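Local coordinates for protein (2Z,6E)-hedycaryol synthase (Kitasatospora setae, PDB 4MC3) that catalyses the magnesium-dependent 1,11-cyclization of farnesyl diphosphate with water to give (2Z,6E)-hedycaryol and diphosphate, at residues L187-L190 with F195-G198. Sequence-based numbering, arbitrary orientation.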
loop_
_atom_site.group_PDB
_atom_site.type_symbol
_atom_site.label_atom_id
_atom_site.label_comp_id
_atom_site.label_asym_id
_atom_site.label_seq_id
_atom_site.Cartn_x
_atom_site.Cartn_y
_atom_site.Cartn_z
ATOM N N LEU A 187 -6.180 -6.788 -1.443
ATOM C CA LEU A 187 -7.441 -6.849 -0.747
ATOM C C LEU A 187 -8.616 -6.350 -1.568
ATOM O O LEU A 187 -9.775 -6.757 -1.295
ATOM C CB LEU A 187 -7.353 -6.132 0.613
ATOM C CG LEU A 187 -6.472 -6.754 1.716
ATOM C CD1 LEU A 187 -6.139 -5.833 2.848
ATOM C CD2 LEU A 187 -7.148 -8.048 2.259
ATOM N N ASP A 188 -8.374 -5.502 -2.565
ATOM C CA ASP A 188 -9.437 -5.048 -3.444
ATOM C C ASP A 188 -10.072 -6.222 -4.218
ATOM O O ASP A 188 -11.236 -6.146 -4.619
ATOM C CB ASP A 188 -8.937 -4.007 -4.426
ATOM C CG ASP A 188 -10.071 -3.255 -5.161
ATOM O OD1 ASP A 188 -11.048 -2.875 -4.492
ATOM O OD2 ASP A 188 -9.969 -3.103 -6.417
ATOM N N GLU A 189 -9.349 -7.336 -4.378
ATOM C CA GLU A 189 -9.899 -8.464 -5.114
ATOM C C GLU A 189 -11.117 -9.059 -4.369
ATOM O O GLU A 189 -11.957 -9.683 -5.002
ATOM C CB GLU A 189 -8.865 -9.522 -5.371
ATOM C CG GLU A 189 -7.726 -9.077 -6.232
ATOM C CD GLU A 189 -6.855 -10.230 -6.733
ATOM O OE1 GLU A 189 -7.427 -11.263 -7.190
ATOM O OE2 GLU A 189 -5.600 -10.111 -6.675
ATOM N N LEU A 190 -11.214 -8.862 -3.060
ATOM C CA LEU A 190 -12.304 -9.406 -2.285
ATOM C C LEU A 190 -13.655 -8.817 -2.731
ATOM O O LEU A 190 -14.692 -9.470 -2.541
ATOM C CB LEU A 190 -12.087 -9.176 -0.818
ATOM C CG LEU A 190 -11.215 -10.202 -0.091
ATOM C CD1 LEU A 190 -9.831 -10.366 -0.584
ATOM C CD2 LEU A 190 -11.089 -9.904 1.378
ATOM N N PHE A 195 -11.954 -13.369 -8.143
ATOM C CA PHE A 195 -10.534 -13.066 -8.012
ATOM C C PHE A 195 -9.863 -13.003 -9.386
ATOM O O PHE A 195 -10.257 -13.723 -10.335
ATOM C CB PHE A 195 -9.836 -14.078 -7.068
ATOM C CG PHE A 195 -10.180 -13.911 -5.647
ATOM C CD1 PHE A 195 -9.312 -13.286 -4.797
ATOM C CD2 PHE A 195 -11.425 -14.321 -5.141
ATOM C CE1 PHE A 195 -9.648 -13.054 -3.487
ATOM C CE2 PHE A 195 -11.738 -14.117 -3.829
ATOM C CZ PHE A 195 -10.875 -13.465 -3.002
ATOM N N LEU A 196 -8.797 -12.216 -9.511
ATOM C CA LEU A 196 -8.011 -12.185 -10.730
ATOM C C LEU A 196 -7.403 -13.568 -11.002
ATOM O O LEU A 196 -6.892 -14.215 -10.110
ATOM C CB LEU A 196 -6.890 -11.162 -10.661
ATOM C CG LEU A 196 -7.208 -9.679 -10.369
ATOM C CD1 LEU A 196 -5.947 -8.876 -10.242
ATOM C CD2 LEU A 196 -8.130 -9.125 -11.445
ATOM N N PRO A 197 -7.431 -13.992 -12.246
ATOM C CA PRO A 197 -6.632 -15.184 -12.544
ATOM C C PRO A 197 -5.145 -14.894 -12.284
ATOM O O PRO A 197 -4.677 -13.770 -12.538
ATOM C CB PRO A 197 -6.851 -15.383 -14.038
ATOM C CG PRO A 197 -8.136 -14.672 -14.364
ATOM C CD PRO A 197 -8.195 -13.499 -13.398
ATOM N N GLY A 198 -4.401 -15.894 -11.821
ATOM C CA GLY A 198 -2.949 -15.713 -11.620
ATOM C C GLY A 198 -2.190 -15.162 -12.820
ATOM O O GLY A 198 -1.258 -14.376 -12.653
#
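Both carboxylate oxygens of Glu189 are engaged: OE1 accepts a hydrogen bond from Leu196 N at 2.9 Å, and OE2 forms a salt bridge with Arg201 NE. In this all-helical class I terpene synthase fold, the carboxylate thus ties the 3-10 turn that follows helix 181-188 to the loop leading into helix 198-201, so that the chain doubles back within a few residues, away from the nerolidol pocket. The amide N-H meets OE1 from above the carboxylate plane, 37° out of it, and the bond is bent, with an angle of 151° at the hydrogen. Glu189 has CG beside its own backbone N (chi1 -63°) and runs extended beyond it, which carries the carboxylate across to the loop, where the Glu189 side chain crosses that of Leu196 at about a right angle. There Glu189 CD lies 3.7 Å from Leu196 CG, so the isobutyl group packs against the carboxylate carbon; Tyr295 of helix 286-309 touches both side chains. An alanine in place of Glu189 would probably leave the Leu196 amide and Arg201 without their shared acceptor group and the loop less firmly held to the turn.

The Phe195 ring packs against the backbone of the same turn. Glu189 O stands over one face of the Phe195 ring, 4.3 Å above its plane and over its centre, while Glu189 CB lies 3.8 Å from Phe195 CD1. Trp138 of helix 136-160 meets the same ring edge-to-face and also touches Glu189 and Leu190, placing the turn and the loop against that helix. Farther along the ring, one methyl of Leu190 adds an apolar contact: Leu190 CD1 approaches obliquely, 4.0 Å from Phe195 CE1 and 4.1 Å from Phe195 CZ.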